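D-3-phosphoglycerate dehydrogenase (Sulfolobus tokodaii, PDB 2EKL) probably oxidises D-3-phosphoglycerate with NAD as cofactor, a step that feeds amino-acid biosynthesis. Local coordinates at residues K167-D172 against K195-I200. Sequence-based numbering, arbitrary orientation.
Sequences KVLAYD and KNSDVI. With NAD (nicotinamide-adenine-dinucleotide), chain B.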
loop_
_atom_site.group_PDB
_atom_site.type_symbol
_atom_site.label_atom_id
_atom_site.label_comp_id
_atom_site.label_asym_id
_atom_site.label_seq_id
_atom_site.Cartn_x
_atom_site.Cartn_y
_atom_site.Cartn_z
ATOM N N LYS A 167 2.801 -16.090 -4.551
ATOM C CA LYS A 167 2.984 -16.898 -5.738
ATOM C C LYS A 167 2.273 -16.223 -6.838
ATOM O O LYS A 167 1.098 -15.913 -6.743
ATOM C CB LYS A 167 2.357 -18.274 -5.537
ATOM C CG LYS A 167 3.065 -19.012 -4.413
ATOM C CD LYS A 167 2.819 -20.522 -4.284
ATOM C CE LYS A 167 3.434 -21.007 -2.957
ATOM N NZ LYS A 167 3.264 -22.449 -2.787
ATOM N N VAL A 168 2.983 -15.942 -7.921
ATOM C CA VAL A 168 2.386 -15.205 -9.025
ATOM C C VAL A 168 1.959 -16.026 -10.232
ATOM O O VAL A 168 2.754 -16.774 -10.807
ATOM C CB VAL A 168 3.351 -14.098 -9.513
ATOM C CG1 VAL A 168 2.677 -13.244 -10.576
ATOM C CG2 VAL A 168 3.805 -13.247 -8.332
ATOM N N LEU A 169 0.693 -15.872 -10.605
ATOM C CA LEU A 169 0.124 -16.532 -11.773
ATOM C C LEU A 169 -0.266 -15.393 -12.699
ATOM O O LEU A 169 -0.622 -14.306 -12.240
ATOM C CB LEU A 169 -1.127 -17.339 -11.405
ATOM C CG LEU A 169 -0.990 -18.503 -10.422
ATOM C CD1 LEU A 169 -2.342 -19.185 -10.262
ATOM C CD2 LEU A 169 0.050 -19.501 -10.932
ATOM N N ALA A 170 -0.200 -15.621 -14.004
ATOM C CA ALA A 170 -0.557 -14.565 -14.931
ATOM C C ALA A 170 -1.294 -15.093 -16.144
ATOM O O ALA A 170 -1.035 -16.202 -16.609
ATOM C CB ALA A 170 0.697 -13.810 -15.369
ATOM N N TYR A 171 -2.236 -14.295 -16.631
ATOM C CA TYR A 171 -2.999 -14.641 -17.819
ATOM C C TYR A 171 -3.060 -13.436 -18.733
ATOM O O TYR A 171 -3.267 -12.305 -18.287
ATOM C CB TYR A 171 -4.435 -15.062 -17.489
ATOM C CG TYR A 171 -5.284 -15.206 -18.741
ATOM C CD1 TYR A 171 -5.028 -16.219 -19.671
ATOM C CD2 TYR A 171 -6.296 -14.290 -19.034
ATOM C CE1 TYR A 171 -5.753 -16.307 -20.863
ATOM C CE2 TYR A 171 -7.027 -14.372 -20.224
ATOM C CZ TYR A 171 -6.746 -15.382 -21.133
ATOM O OH TYR A 171 -7.442 -15.448 -22.321
ATOM N N ASP A 172 -2.866 -13.687 -20.021
ATOM C CA ASP A 172 -2.937 -12.637 -21.014
ATOM C C ASP A 172 -3.389 -13.322 -22.295
ATOM O O ASP A 172 -3.122 -14.506 -22.494
ATOM C CB ASP A 172 -1.567 -11.982 -21.204
ATOM C CG ASP A 172 -1.665 -10.628 -21.879
ATOM O OD1 ASP A 172 -2.094 -10.570 -23.051
ATOM O OD2 ASP A 172 -1.324 -9.617 -21.227
ATOM N N LYS A 195 -9.332 -20.095 -10.403
ATOM C CA LYS A 195 -9.514 -21.137 -9.398
ATOM C C LYS A 195 -8.460 -21.157 -8.290
ATOM O O LYS A 195 -8.723 -21.644 -7.189
ATOM C CB LYS A 195 -9.553 -22.512 -10.075
ATOM C CG LYS A 195 -10.671 -22.666 -11.099
ATOM C CD LYS A 195 -10.598 -24.007 -11.813
ATOM C CE LYS A 195 -10.764 -25.167 -10.849
ATOM N NZ LYS A 195 -12.104 -25.158 -10.197
ATOM N N ASN A 196 -7.279 -20.611 -8.563
ATOM C CA ASN A 196 -6.193 -20.644 -7.586
ATOM C C ASN A 196 -5.712 -19.325 -6.976
ATOM O O ASN A 196 -4.795 -19.332 -6.156
ATOM C CB ASN A 196 -4.990 -21.359 -8.213
ATOM C CG ASN A 196 -5.279 -22.817 -8.524
ATOM O OD1 ASN A 196 -5.299 -23.662 -7.628
ATOM N ND2 ASN A 196 -5.519 -23.116 -9.796
ATOM N N SER A 197 -6.317 -18.204 -7.347
ATOM C CA SER A 197 -5.854 -16.920 -6.822
ATOM C C SER A 197 -6.586 -16.393 -5.595
ATOM O O SER A 197 -7.814 -16.386 -5.543
ATOM C CB SER A 197 -5.904 -15.856 -7.924
ATOM O OG SER A 197 -4.998 -16.168 -8.971
ATOM N N ASP A 198 -5.812 -15.945 -4.611
ATOM C CA ASP A 198 -6.376 -15.380 -3.391
ATOM C C ASP A 198 -6.585 -13.892 -3.658
ATOM O O ASP A 198 -7.456 -13.253 -3.072
ATOM C CB ASP A 198 -5.414 -15.605 -2.225
ATOM C CG ASP A 198 -5.135 -17.079 -1.991
ATOM O OD1 ASP A 198 -6.079 -17.810 -1.630
ATOM O OD2 ASP A 198 -3.978 -17.510 -2.186
ATOM N N VAL A 199 -5.769 -13.358 -4.563
ATOM C CA VAL A 199 -5.855 -11.961 -4.970
ATOM C C VAL A 199 -5.819 -11.940 -6.491
ATOM O O VAL A 199 -5.025 -12.653 -7.110
ATOM C CB VAL A 199 -4.656 -11.126 -4.454
ATOM C CG1 VAL A 199 -4.767 -9.683 -4.958
ATOM C CG2 VAL A 199 -4.613 -11.148 -2.930
ATOM N N ILE A 200 -6.685 -11.134 -7.091
ATOM C CA ILE A 200 -6.732 -10.997 -8.543
ATOM C C ILE A 200 -6.527 -9.521 -8.858
ATOM O O ILE A 200 -7.235 -8.672 -8.319
ATOM C CB ILE A 200 -8.095 -11.439 -9.104
ATOM C CG1 ILE A 200 -8.322 -12.921 -8.794
ATOM C CG2 ILE A 200 -8.144 -11.204 -10.617
ATOM C CD1 ILE A 200 -9.697 -13.421 -9.175
HETATM P PA NAD B . -0.397 -2.780 -21.792
HETATM O O1A NAD B . 1.063 -2.745 -21.594
HETATM O O2A NAD B . -0.895 -2.560 -23.211
HETATM O O5B NAD B . -0.910 -4.183 -21.212
HETATM C C5B NAD B . -2.285 -4.518 -21.309
HETATM C C4B NAD B . -2.286 -6.163 -21.361
HETATM O O4B NAD B . -3.592 -6.686 -21.069
HETATM C C3B NAD B . -1.722 -6.666 -22.732
HETATM O O3B NAD B . -0.651 -7.592 -22.555
HETATM C C2B NAD B . -2.985 -7.198 -23.421
HETATM O O2B NAD B . -2.827 -8.178 -24.418
HETATM C C1B NAD B . -3.740 -7.597 -22.208
HETATM N N9A NAD B . -5.187 -7.884 -22.463
HETATM C C8A NAD B . -6.121 -7.217 -23.243
HETATM N N7A NAD B . -7.313 -7.855 -23.168
HETATM C C5A NAD B . -7.165 -8.922 -22.349
HETATM C C6A NAD B . -8.034 -9.979 -21.865
HETATM N N6A NAD B . -9.304 -10.040 -22.232
HETATM N N1A NAD B . -7.518 -10.980 -20.975
HETATM C C2A NAD B . -6.152 -10.969 -20.543
HETATM N N3A NAD B . -5.301 -9.941 -21.013
HETATM C C4A NAD B . -5.807 -8.947 -21.894
HETATM O O3 NAD B . -1.088 -1.634 -20.895
HETATM P PN NAD B . -0.641 -1.018 -19.472
HETATM O O1N NAD B . 0.008 -2.057 -18.659
HETATM O O2N NAD B . 0.203 0.160 -19.824
HETATM O O5D NAD B . -2.064 -0.550 -18.982
HETATM C C5D NAD B . -2.951 -1.491 -18.414
HETATM C C4D NAD B . -4.272 -0.853 -18.040
HETATM O O4D NAD B . -4.121 0.126 -17.028
HETATM C C3D NAD B . -5.037 -0.124 -19.182
HETATM O O3D NAD B . -6.443 -0.413 -19.127
HETATM C C2D NAD B . -4.692 1.305 -18.971
HETATM O O2D NAD B . -5.524 2.182 -19.705
HETATM C C1D NAD B . -4.759 1.312 -17.469
HETATM N N1N NAD B . -4.113 2.444 -16.746
HETATM C C2N NAD B . -4.843 3.061 -15.682
HETATM C C3N NAD B . -4.244 4.146 -14.975
HETATM C C7N NAD B . -4.991 4.788 -13.868
HETATM O O7N NAD B . -4.826 6.112 -13.707
HETATM N N7N NAD B . -5.801 4.145 -13.040
HETATM C C4N NAD B . -2.882 4.585 -15.384
HETATM C C5N NAD B . -2.154 3.949 -16.467
HETATM C C6N NAD B . -2.788 2.863 -17.151
#
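Leu-169 reaches from its strand toward the end of helix 190-196 and meets Asn-196 and Ser-197 there. Its CB leaves the backbone in their direction, and CG, set anti to the carbonyl carbon (chi1 -62°), brings the branch point closer to Asn-196. From CG the two methyls part: CD1 does the touching, 4.0 Å from CB of Asn-196 and 4.2 Å from OG of Ser-197, whereas CD2 diverges from both. Leucine suits this place because it is long enough to span the gap between strand and helix end, and its apolar methyl matches the aliphatic CB of Asn-196.

Both polar side chains turn back to carbonyls of helix 190-196: ND2 of Asn-196 bonds to O of Glu-192, and OG of Ser-197 to O of Leu-193. Ser-197, the first residue to leave helical geometry, is small enough to fold its hydroxyl back in this way. Just beyond the C-terminal end of the strand, Asp-172 holds the adenosine ribose of NAD, its OD1 accepting from O2B (2.9 Å) and its OD2 from O3B (2.5 Å), the carboxylate pairing with two hydroxyls as in other NAD-dependent Rossmann domains.

Strand 167-171 runs parallel to strand 144-148, which separates it from strand 199-202 in the sheet. Helix 190-196 packs against strands 167-171 and 199-202, with Leu-190 and Leu-193 against Tyr-171 and Leu-194 against Ile-200.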